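Local coordinates for protein intracellular serine protease (PDB 4ZOQ) that cleaves peptide bonds sequence-specifically as a class II lanthipeptide protease, probably by the serine endopeptidase mechanism of the subtilase family, at residues L54-P59 and A63-N68; K46-D51 and V124-D129; G92-N95 and D100-I103; Y106-E111 and Y117-A122. All coordinates share one frame; numbering follows the deposited sequence.

Contact 1 of 4, residues L54-P59 and A63-N68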
loop_
_atom_site.group_PDB
_atom_site.type_symbol
_atom_site.label_atom_id
_atom_site.label_comp_id
_atom_site.label_asym_id
_atom_site.label_seq_id
_atom_site.Cartn_x
_atom_site.Cartn_y
_atom_site.Cartn_z
ATOM N N LEU B 54 -7.859 10.545 1.842
ATOM C CA LEU B 54 -9.043 9.712 1.877
ATOM C C LEU B 54 -10.280 10.563 1.906
ATOM O O LEU B 54 -10.345 11.564 2.605
ATOM C CB LEU B 54 -8.997 8.770 3.082
ATOM C CG LEU B 54 -10.120 7.760 3.322
ATOM C CD1 LEU B 54 -10.351 6.891 2.097
ATOM C CD2 LEU B 54 -9.766 6.887 4.476
ATOM N N ASP B 55 -11.268 10.134 1.138
ATOM C CA ASP B 55 -12.585 10.726 1.148
ATOM C C ASP B 55 -13.316 10.279 2.418
ATOM O O ASP B 55 -14.007 9.256 2.444
ATOM C CB ASP B 55 -13.328 10.316 -0.127
ATOM C CG ASP B 55 -14.636 11.029 -0.293
ATOM O OD1 ASP B 55 -14.720 12.212 0.104
ATOM O OD2 ASP B 55 -15.577 10.410 -0.840
ATOM N N LEU B 56 -13.146 11.079 3.468
ATOM C CA LEU B 56 -13.508 10.734 4.851
ATOM C C LEU B 56 -14.990 10.468 5.071
ATOM O O LEU B 56 -15.373 9.801 6.039
ATOM C CB LEU B 56 -13.042 11.850 5.791
ATOM C CG LEU B 56 -11.533 12.094 5.752
ATOM C CD1 LEU B 56 -11.146 13.337 6.546
ATOM C CD2 LEU B 56 -10.824 10.876 6.308
ATOM N N ASP B 57 -15.838 11.034 4.223
ATOM C CA ASP B 57 -17.255 10.865 4.452
ATOM C C ASP B 57 -17.939 10.031 3.346
ATOM O O ASP B 57 -19.170 10.073 3.192
ATOM C CB ASP B 57 -17.906 12.253 4.572
ATOM C CG ASP B 57 -19.201 12.228 5.359
ATOM O OD1 ASP B 57 -19.280 11.452 6.347
ATOM O OD2 ASP B 57 -20.144 12.964 4.986
ATOM N N HIS B 58 -17.159 9.243 2.616
ATOM C CA HIS B 58 -17.713 8.302 1.643
ATOM C C HIS B 58 -18.630 7.327 2.378
ATOM O O HIS B 58 -18.244 6.781 3.412
ATOM C CB HIS B 58 -16.603 7.553 0.881
ATOM C CG HIS B 58 -17.091 6.793 -0.319
ATOM N ND1 HIS B 58 -17.832 5.631 -0.222
ATOM C CD2 HIS B 58 -16.962 7.045 -1.643
ATOM C CE1 HIS B 58 -18.127 5.194 -1.432
ATOM N NE2 HIS B 58 -17.609 6.033 -2.313
ATOM N N PRO B 59 -19.860 7.135 1.868
ATOM C CA PRO B 59 -20.874 6.303 2.540
ATOM C C PRO B 59 -20.350 4.927 2.928
ATOM O O PRO B 59 -20.675 4.401 3.997
ATOM C CB PRO B 59 -21.986 6.158 1.481
ATOM C CG PRO B 59 -21.785 7.293 0.557
ATOM C CD PRO B 59 -20.315 7.606 0.547
ATOM N N ALA B 63 -17.780 4.681 8.216
ATOM C CA ALA B 63 -17.909 3.863 9.448
ATOM C C ALA B 63 -16.598 3.244 9.949
ATOM O O ALA B 63 -16.496 2.894 11.136
ATOM C CB ALA B 63 -18.930 2.748 9.249
ATOM N N SER B 64 -15.642 3.046 9.032
ATOM C CA SER B 64 -14.345 2.397 9.304
ATOM C C SER B 64 -13.200 3.380 9.415
ATOM O O SER B 64 -12.090 3.019 9.821
ATOM C CB SER B 64 -13.994 1.390 8.202
ATOM O OG SER B 64 -15.025 0.439 8.028
ATOM N N VAL B 65 -13.428 4.608 8.963
ATOM C CA VAL B 65 -12.362 5.594 9.009
ATOM C C VAL B 65 -12.049 5.897 10.467
ATOM O O VAL B 65 -12.954 6.069 11.301
ATOM C CB VAL B 65 -12.712 6.884 8.250
ATOM C CG1 VAL B 65 -11.664 7.942 8.494
ATOM C CG2 VAL B 65 -12.818 6.597 6.767
ATOM N N ASN B 66 -10.754 5.851 10.768
ATOM C CA ASN B 66 -10.217 6.269 12.047
ATOM C C ASN B 66 -10.868 7.581 12.448
ATOM O O ASN B 66 -10.771 8.568 11.724
ATOM C CB ASN B 66 -8.691 6.403 11.951
ATOM C CG ASN B 66 -8.032 6.551 13.300
ATOM O OD1 ASN B 66 -8.546 7.230 14.185
ATOM N ND2 ASN B 66 -6.885 5.898 13.471
ATOM N N THR B 67 -11.508 7.599 13.611
ATOM C CA THR B 67 -12.261 8.776 14.045
ATOM C C THR B 67 -11.355 9.991 14.198
ATOM O O THR B 67 -11.788 11.133 14.005
ATOM C CB THR B 67 -13.010 8.504 15.373
ATOM O OG1 THR B 67 -12.115 7.886 16.307
ATOM C CG2 THR B 67 -14.174 7.554 15.144
ATOM N N ASN B 68 -10.080 9.735 14.467
ATOM C CA ASN B 68 -9.109 10.809 14.600
ATOM C C ASN B 68 -8.633 11.283 13.234
ATOM O O ASN B 68 -7.813 12.206 13.128
ATOM C CB ASN B 68 -7.907 10.320 15.407
ATOM C CG ASN B 68 -8.278 9.943 16.826
ATOM O OD1 ASN B 68 -9.286 10.418 17.361
ATOM N ND2 ASN B 68 -7.455 9.094 17.455
HETATM O O HOH W 1 -19.718 3.498 6.048
#

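Contact 2 of 4, residues K46-D51 and V124-D129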
loop_
_atom_site.group_PDB
_atom_site.type_symbol
_atom_site.label_atom_id
_atom_site.label_comp_id
_atom_site.label_asym_id
_atom_site.label_seq_id
_atom_site.Cartn_x
_atom_site.Cartn_y
_atom_site.Cartn_z
ATOM N N LYS B 46 -6.220 -2.202 12.949
ATOM C CA LYS B 46 -6.075 -0.972 12.162
ATOM C C LYS B 46 -5.142 -1.191 10.964
ATOM O O LYS B 46 -4.025 -1.727 11.108
ATOM C CB LYS B 46 -5.534 0.181 13.039
ATOM C CG LYS B 46 -6.487 0.629 14.138
ATOM C CD LYS B 46 -6.027 1.919 14.818
ATOM C CE LYS B 46 -4.808 1.707 15.701
ATOM N NZ LYS B 46 -4.343 3.034 16.227
ATOM N N VAL B 47 -5.601 -0.767 9.794
ATOM C CA VAL B 47 -4.813 -0.827 8.567
ATOM C C VAL B 47 -4.410 0.590 8.182
ATOM O O VAL B 47 -5.264 1.467 8.022
ATOM C CB VAL B 47 -5.598 -1.500 7.404
ATOM C CG1 VAL B 47 -4.810 -1.456 6.106
ATOM C CG2 VAL B 47 -5.987 -2.943 7.771
ATOM N N ALA B 48 -3.107 0.820 8.068
ATOM C CA ALA B 48 -2.593 2.124 7.680
ATOM C C ALA B 48 -2.594 2.268 6.158
ATOM O O ALA B 48 -2.085 1.420 5.436
ATOM C CB ALA B 48 -1.216 2.338 8.234
ATOM N N LEU B 49 -3.209 3.341 5.693
ATOM C CA LEU B 49 -3.348 3.630 4.284
ATOM C C LEU B 49 -2.357 4.703 3.848
ATOM O O LEU B 49 -2.670 5.891 3.934
ATOM C CB LEU B 49 -4.764 4.114 4.000
ATOM C CG LEU B 49 -5.060 4.329 2.514
ATOM C CD1 LEU B 49 -5.521 3.043 1.868
ATOM C CD2 LEU B 49 -6.069 5.468 2.297
ATOM N N ILE B 50 -1.164 4.307 3.404
ATOM C CA ILE B 50 -0.162 5.292 2.976
ATOM C C ILE B 50 -0.407 5.625 1.516
ATOM O O ILE B 50 0.059 4.928 0.621
ATOM C CB ILE B 50 1.281 4.778 3.165
ATOM C CG1 ILE B 50 1.515 4.442 4.627
ATOM C CG2 ILE B 50 2.283 5.794 2.692
ATOM C CD1 ILE B 50 2.846 4.045 4.936
ATOM N N ASP B 51 -1.108 6.723 1.270
ATOM C CA ASP B 51 -1.643 6.952 -0.051
ATOM C C ASP B 51 -1.879 8.444 -0.222
ATOM O O ASP B 51 -1.152 9.253 0.357
ATOM C CB ASP B 51 -2.948 6.167 -0.250
ATOM C CG ASP B 51 -3.104 5.605 -1.677
ATOM O OD1 ASP B 51 -3.154 6.399 -2.650
ATOM O OD2 ASP B 51 -3.261 4.377 -1.816
ATOM N N VAL B 124 6.816 4.623 9.880
ATOM C CA VAL B 124 7.252 4.582 11.252
ATOM C C VAL B 124 6.142 5.046 12.179
ATOM O O VAL B 124 5.854 4.405 13.197
ATOM C CB VAL B 124 8.508 5.427 11.441
ATOM C CG1 VAL B 124 8.846 5.510 12.917
ATOM C CG2 VAL B 124 9.641 4.785 10.679
ATOM N N ASP B 125 5.486 6.134 11.811
ATOM C CA ASP B 125 4.376 6.628 12.617
ATOM C C ASP B 125 3.295 5.576 12.735
ATOM O O ASP B 125 2.799 5.318 13.833
ATOM C CB ASP B 125 3.796 7.921 12.031
ATOM C CG ASP B 125 4.712 9.126 12.238
ATOM O OD1 ASP B 125 5.627 9.044 13.086
ATOM O OD2 ASP B 125 4.521 10.150 11.556
ATOM N N ALA B 126 2.953 4.953 11.610
ATOM C CA ALA B 126 1.878 3.966 11.573
ATOM C C ALA B 126 2.163 2.807 12.535
ATOM O O ALA B 126 1.252 2.318 13.226
ATOM C CB ALA B 126 1.674 3.449 10.128
ATOM N N VAL B 127 3.433 2.395 12.584
ATOM C CA VAL B 127 3.889 1.375 13.527
ATOM C C VAL B 127 3.680 1.834 14.974
ATOM O O VAL B 127 3.090 1.121 15.800
ATOM C CB VAL B 127 5.385 1.052 13.323
ATOM C CG1 VAL B 127 5.873 0.117 14.393
ATOM C CG2 VAL B 127 5.622 0.427 11.957
ATOM N N ASN B 128 4.178 3.033 15.277
ATOM C CA ASN B 128 4.093 3.589 16.635
ATOM C C ASN B 128 2.637 3.850 17.080
ATOM O O ASN B 128 2.356 3.889 18.280
ATOM C CB ASN B 128 4.912 4.883 16.732
ATOM C CG ASN B 128 6.428 4.648 16.608
ATOM O OD1 ASN B 128 6.932 3.528 16.760
ATOM N ND2 ASN B 128 7.151 5.717 16.313
ATOM N N ASP B 129 1.728 4.006 16.111
ATOM C CA ASP B 129 0.291 4.243 16.361
ATOM C C ASP B 129 -0.556 2.985 16.512
ATOM O O ASP B 129 -1.778 3.049 16.496
ATOM C CB ASP B 129 -0.310 5.083 15.232
ATOM C CG ASP B 129 0.351 6.441 15.104
ATOM O OD1 ASP B 129 0.936 6.910 16.109
ATOM O OD2 ASP B 129 0.312 7.031 13.999
#

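Contact 3 of 4, residues G92-N95 and D100-I103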
loop_
_atom_site.group_PDB
_atom_site.type_symbol
_atom_site.label_atom_id
_atom_site.label_comp_id
_atom_site.label_asym_id
_atom_site.label_seq_id
_atom_site.Cartn_x
_atom_site.Cartn_y
_atom_site.Cartn_z
ATOM N N GLY B 92 -11.180 1.313 -0.548
ATOM C CA GLY B 92 -12.311 0.468 -0.845
ATOM C C GLY B 92 -11.915 -0.985 -0.992
ATOM O O GLY B 92 -12.688 -1.869 -0.619
ATOM N N MET B 93 -10.704 -1.260 -1.464
ATOM C CA MET B 93 -10.351 -2.656 -1.634
ATOM C C MET B 93 -10.093 -3.312 -0.283
ATOM O O MET B 93 -10.405 -4.497 -0.104
ATOM C CB MET B 93 -9.148 -2.828 -2.544
ATOM C CG MET B 93 -9.360 -2.307 -3.939
ATOM S SD MET B 93 -10.965 -2.716 -4.603
ATOM C CE MET B 93 -10.552 -2.922 -6.361
ATOM N N ILE B 94 -9.544 -2.566 0.675
ATOM C CA ILE B 94 -9.441 -3.088 2.022
ATOM C C ILE B 94 -10.840 -3.303 2.572
ATOM O O ILE B 94 -11.139 -4.332 3.186
ATOM C CB ILE B 94 -8.724 -2.125 2.991
ATOM C CG1 ILE B 94 -7.259 -1.908 2.630
ATOM C CG2 ILE B 94 -8.876 -2.600 4.444
ATOM C CD1 ILE B 94 -6.767 -0.584 3.143
ATOM N N ASN B 95 -11.693 -2.295 2.380
ATOM C CA ASN B 95 -13.023 -2.326 2.979
ATOM C C ASN B 95 -13.945 -3.439 2.468
ATOM O O ASN B 95 -14.636 -4.077 3.257
ATOM C CB ASN B 95 -13.716 -0.985 2.778
ATOM C CG ASN B 95 -15.067 -0.941 3.435
ATOM O OD1 ASN B 95 -15.170 -0.979 4.658
ATOM N ND2 ASN B 95 -16.114 -0.913 2.631
ATOM N N ASP B 100 -15.227 -4.035 8.527
ATOM C CA ASP B 100 -15.238 -3.463 9.867
ATOM C C ASP B 100 -13.858 -3.110 10.437
ATOM O O ASP B 100 -13.798 -2.514 11.512
ATOM C CB ASP B 100 -15.951 -4.427 10.825
ATOM C CG ASP B 100 -17.447 -4.456 10.604
ATOM O OD1 ASP B 100 -17.969 -3.414 10.170
ATOM O OD2 ASP B 100 -18.084 -5.524 10.819
ATOM N N VAL B 101 -12.760 -3.454 9.755
ATOM C CA VAL B 101 -11.444 -3.045 10.265
ATOM C C VAL B 101 -11.288 -1.551 10.131
ATOM O O VAL B 101 -11.904 -0.929 9.259
ATOM C CB VAL B 101 -10.272 -3.737 9.566
ATOM C CG1 VAL B 101 -10.240 -5.207 9.949
ATOM C CG2 VAL B 101 -10.337 -3.531 8.071
ATOM N N THR B 102 -10.471 -0.951 10.996
ATOM C CA THR B 102 -10.343 0.501 10.944
ATOM C C THR B 102 -9.325 0.870 9.867
ATOM O O THR B 102 -8.347 0.153 9.655
ATOM C CB THR B 102 -9.937 1.083 12.326
ATOM O OG1 THR B 102 -11.020 0.915 13.252
ATOM C CG2 THR B 102 -9.597 2.555 12.222
ATOM N N ILE B 103 -9.577 1.954 9.143
ATOM C CA ILE B 103 -8.635 2.371 8.118
ATOM C C ILE B 103 -8.113 3.764 8.455
ATOM O O ILE B 103 -8.893 4.688 8.607
ATOM C CB ILE B 103 -9.277 2.392 6.699
ATOM C CG1 ILE B 103 -9.681 0.992 6.238
ATOM C CG2 ILE B 103 -8.328 2.998 5.683
ATOM C CD1 ILE B 103 -10.636 0.999 5.024
#

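Contact 4 of 4, residues Y106-E111 and Y117-A122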
loop_
_atom_site.group_PDB
_atom_site.type_symbol
_atom_site.label_atom_id
_atom_site.label_comp_id
_atom_site.label_asym_id
_atom_site.label_seq_id
_atom_site.Cartn_x
_atom_site.Cartn_y
_atom_site.Cartn_z
ATOM N N TYR B 106 -2.684 7.904 5.852
ATOM C CA TYR B 106 -1.439 8.644 5.965
ATOM C C TYR B 106 -1.125 9.227 4.609
ATOM O O TYR B 106 -0.527 8.544 3.760
ATOM C CB TYR B 106 -0.288 7.756 6.431
ATOM C CG TYR B 106 -0.401 7.291 7.870
ATOM C CD1 TYR B 106 -1.344 6.336 8.242
ATOM C CD2 TYR B 106 0.431 7.802 8.849
ATOM C CE1 TYR B 106 -1.451 5.900 9.543
ATOM C CE2 TYR B 106 0.339 7.369 10.168
ATOM C CZ TYR B 106 -0.607 6.419 10.506
ATOM O OH TYR B 106 -0.709 5.986 11.805
ATOM N N GLN B 107 -1.520 10.486 4.415
ATOM C CA GLN B 107 -1.440 11.154 3.114
ATOM C C GLN B 107 -0.030 11.618 2.773
ATOM O O GLN B 107 0.481 12.583 3.340
ATOM C CB GLN B 107 -2.411 12.343 3.058
ATOM C CG GLN B 107 -2.366 13.069 1.719
ATOM C CD GLN B 107 -3.551 14.002 1.522
ATOM O OE1 GLN B 107 -4.356 14.192 2.425
ATOM N NE2 GLN B 107 -3.692 14.533 0.322
ATOM N N VAL B 108 0.603 10.913 1.848
ATOM C CA VAL B 108 1.957 11.253 1.426
ATOM C C VAL B 108 2.030 11.535 -0.065
ATOM O O VAL B 108 3.096 11.809 -0.599
ATOM C CB VAL B 108 2.933 10.136 1.784
ATOM C CG1 VAL B 108 2.882 9.852 3.271
ATOM C CG2 VAL B 108 2.594 8.871 1.001
ATOM N N LEU B 109 0.884 11.465 -0.727
ATOM C CA LEU B 109 0.789 11.724 -2.160
ATOM C C LEU B 109 -0.270 12.773 -2.446
ATOM O O LEU B 109 -1.248 12.930 -1.691
ATOM C CB LEU B 109 0.438 10.452 -2.949
ATOM C CG LEU B 109 1.265 9.176 -2.790
ATOM C CD1 LEU B 109 0.580 8.039 -3.536
ATOM C CD2 LEU B 109 2.672 9.394 -3.306
ATOM N N ASP B 110 -0.020 13.545 -3.489
ATOM C CA ASP B 110 -1.048 14.354 -4.126
ATOM C C ASP B 110 -0.744 14.375 -5.613
ATOM O O ASP B 110 -0.009 13.514 -6.093
ATOM C CB ASP B 110 -1.160 15.752 -3.509
ATOM C CG ASP B 110 0.143 16.532 -3.543
ATOM O OD1 ASP B 110 1.123 16.121 -4.214
ATOM O OD2 ASP B 110 0.167 17.584 -2.873
ATOM N N GLU B 111 -1.324 15.335 -6.329
ATOM C CA GLU B 111 -1.087 15.489 -7.760
ATOM C C GLU B 111 0.381 15.349 -8.222
ATOM O O GLU B 111 0.676 14.554 -9.115
ATOM C CB GLU B 111 -1.600 16.860 -8.209
ATOM C CG GLU B 111 -0.829 17.397 -9.409
ATOM C CD GLU B 111 -0.939 18.897 -9.577
ATOM O OE1 GLU B 111 -1.574 19.558 -8.719
ATOM O OE2 GLU B 111 -0.321 19.420 -10.533
ATOM N N TYR B 117 10.682 9.906 1.390
ATOM C CA TYR B 117 10.925 10.314 2.768
ATOM C C TYR B 117 9.623 10.305 3.558
ATOM O O TYR B 117 9.564 9.791 4.676
ATOM C CB TYR B 117 11.558 11.712 2.811
ATOM C CG TYR B 117 11.743 12.271 4.203
ATOM C CD1 TYR B 117 12.840 11.907 4.970
ATOM C CD2 TYR B 117 10.795 13.125 4.773
ATOM C CE1 TYR B 117 13.015 12.400 6.244
ATOM C CE2 TYR B 117 10.963 13.629 6.064
ATOM C CZ TYR B 117 12.079 13.254 6.791
ATOM O OH TYR B 117 12.281 13.720 8.074
ATOM N N ASN B 118 8.580 10.912 3.009
ATOM C CA ASN B 118 7.305 10.886 3.724
ATOM C C ASN B 118 6.698 9.490 3.852
ATOM O O ASN B 118 5.938 9.239 4.794
ATOM C CB ASN B 118 6.311 11.861 3.107
ATOM C CG ASN B 118 6.569 13.278 3.551
ATOM O OD1 ASN B 118 7.169 13.499 4.609
ATOM N ND2 ASN B 118 6.134 14.247 2.754
ATOM N N ILE B 119 7.025 8.588 2.926
ATOM C CA ILE B 119 6.499 7.241 3.019
ATOM C C ILE B 119 7.117 6.559 4.236
ATOM O O ILE B 119 6.422 5.898 5.029
ATOM C CB ILE B 119 6.759 6.414 1.742
ATOM C CG1 ILE B 119 6.082 7.076 0.549
ATOM C CG2 ILE B 119 6.258 4.972 1.931
ATOM C CD1 ILE B 119 6.397 6.442 -0.758
ATOM N N MET B 120 8.428 6.736 4.381
ATOM C CA MET B 120 9.158 6.174 5.517
ATOM C C MET B 120 8.633 6.742 6.836
ATOM O O MET B 120 8.408 5.997 7.795
ATOM C CB MET B 120 10.657 6.468 5.403
ATOM C CG MET B 120 11.284 5.952 4.149
ATOM S SD MET B 120 13.096 6.053 4.170
ATOM C CE MET B 120 13.383 6.432 2.435
ATOM N N LYS B 121 8.403 8.052 6.865
ATOM C CA LYS B 121 7.933 8.681 8.086
ATOM C C LYS B 121 6.557 8.140 8.444
ATOM O O LYS B 121 6.285 7.844 9.609
ATOM C CB LYS B 121 7.893 10.189 7.940
ATOM C CG LYS B 121 7.607 10.910 9.240
ATOM C CD LYS B 121 7.491 12.396 8.966
ATOM C CE LYS B 121 8.827 13.091 9.125
ATOM N NZ LYS B 121 8.768 14.508 8.722
ATOM N N ALA B 122 5.704 7.999 7.433
ATOM C CA ALA B 122 4.379 7.437 7.646
ATOM C C ALA B 122 4.475 5.980 8.107
ATOM O O ALA B 122 3.733 5.549 9.001
ATOM C CB ALA B 122 3.538 7.536 6.379
HETATM O O HOH W 2 5.495 13.237 -0.237
#

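Contact 1 of 4, residues L54-P59 and A63-N68
Val65 reaches across to Leu54 and Leu56 with its two methyl groups, one for each leucine. Its CB projects toward residues 54-59, and there the side chain forks. Val65 CG1, anti to the backbone N (chi1 172°), lies 3.8 Å from Leu56 CD2. Val65 CG2, on the branch beside that N, lies 3.8 Å from Leu54 CD2 and 4.2 Å from the carbonyl O of Leu56. The approaches differ: the Leu56 side chain crosses that of Val65 at about a right angle, whereas Leu54 and Val65 run past each other in opposite directions. Both segments belong to the long loop that follows strand 46-51 of the subtilase fold, the strand that ends in Asp51, predicted to be the aspartate of the charge relay. The Leu54 side chain is about 7 Å from that of Asp51 and also packs on Thr88 and Ala91 of helix 86-97. Each segment carries a local turn as well. A type I turn spans Asp55 to His58, closed by His58 N to Asp55 O at 3.2 Å, and Asn66 forms an Asx turn, its OD1 accepting from Asn68 N at 3.0 Å with the donor tilted 23° from the carbonyl plane. Asn66 ND2 bonds Thr104 OG1.

Contact 2 of 4, residues K46-D51 and V124-D129
Ala48 and Ala126 meet methyl to methyl where helix 116-128 passes over strand 46-51. The helix belongs to a beta-alpha-beta crossover joining strand 102-110 to strand 133-136, and strand 46-51 lies between those two in the parallel part of the sheet. Ala48 directs its CB almost straight at that of Ala126, whose own CB comes in obliquely; the two atoms are 3.6 Å apart and the CA atoms 6.2 Å, a close approach that fits two alanines. One strand position on each side of Val47, the same face of the strand presents Lys46 and Ala48. The lysine chain leaves its backbone with CG anti to the carbonyl carbon (chi1 -66°) and bends at chi3, which carries NZ across to the end of the helix. There it donates to the carbonyl of Asp129, the first residue to leave helical geometry, and its positive charge would suit the negative end of the helix. A methionine in place of Lys46 would probably leave the Asp129 carbonyl without this charged donor and weaken the tie between the strand and the helix end. The Asp129 carboxylate is not the target: its OD2 lies 6.5 Å from Lys46 NZ and instead bonds Tyr106 OH. The bond from Lys46 NZ to Asp129 O measures 2.6 Å, with a C=O...N angle of 174°.

Contact 3 of 4, residues G92-N95 and D100-I103
Asn95 is the one touching residue with a planar end group, yet it meets Ile103 through its aliphatic CB, 4.3 Å from Ile103 CD1, so neither a face nor an edge of the amide carries the contact. The work falls to branched aliphatic chains. Ile94 CG2, set opposite the backbone N by a chi1 of -65°, has two partners that approach it from directions about 85° apart: Val101 CG2 and Ile103 CD1, each 4.0 Å away. Ile103 follows the methyl with more of its length, its CG1 lying 4.1 Å from Ile94 CG2 and its CD1 4.2 Å from Ile94 CB, because the two isoleucines slide past each other in opposite directions. Val101 instead crosses Ile94 at about a right angle. All four residues are buried, and no hydrogen bond joins the segments, which are held together by apolar packing. Ile94 also touches Val47 and Leu49 of strand 46-51 and Pro280 of helix 275-297, so it sits between the sheet and a second helix. Helix 86-97, which begins at the predicted catalytic His86, here folds back on the strand that follows it; since strands 46-51 and 102-110 are parallel neighbours, this is the helix-to-strand half of a beta-alpha-beta unit of the subtilase core.

Contact 4 of 4, residues Y106-E111 and Y117-A122
Tyr106 and Val108 meet helix 116-128 in the strand-to-helix half of a beta-alpha-beta crossover of the subtilase fold, where strand 102-110 leads, by way of the short strand 113-114, to the helix that lies over it. Val108 covers most of the ground. With chi1 at -57°, its CG1 lies beside the backbone N and its CG2 between N and the carbonyl carbon, which spreads the methyls over one turn of helix. Val108 CG1 settles 3.5 Å from the carbonyl O of Asn118 and 3.9 Å from Ala122 CB, while Val108 CG2 meets Ile119 CG1 at 3.9 Å, the two side chains crossing at about a right angle. That Asn118 carbonyl already accepts the helical bond from Ala122 N, so Val108 adds only van der Waals contact to it. Tyr106 touches with its CB, 3.8 Å from Ala122 CB, and with ring atom CD2, 4.0 Å from the same methyl, which stands obliquely to the ring. A water donates to Val108 O at 2.8 Å and accepts from Asn118 ND2 at 3.2 Å. Ile50 of the adjacent strand 46-51 packs on Val108, Ile119 and Ala122 together, and Tyr155 of helix 146-164 covers Ile119; from helix 116-128 itself, Lys121 makes a salt bridge to Asp56 of the other chain.

Contacts 2, 3 and 4 share one sheet, through the neighbouring parallel strands 46-51 and 102-110. Contact 3 packs helix 86-97 against it, whereas contacts 2 and 4, with centres about 11 Å apart, use successive turns of helix 116-128. The centres of contacts 3 and 4 are about 19 Å apart although both use strand 102-110. Along the chain, contacts 1, 3 and 4 follow one another, all between the two segments of contact 2. Contact 1 lies in the loop region, its centre about 10 Å from that of contact 3, joined to it by backbone hydrogen bonds of Ser64 and Asn66 with Ile103. Contacts 2 and 3 thus bring helices 116-128 and 86-97 against the strand that ends in Asp51, predicted with His86 to form part of the charge relay.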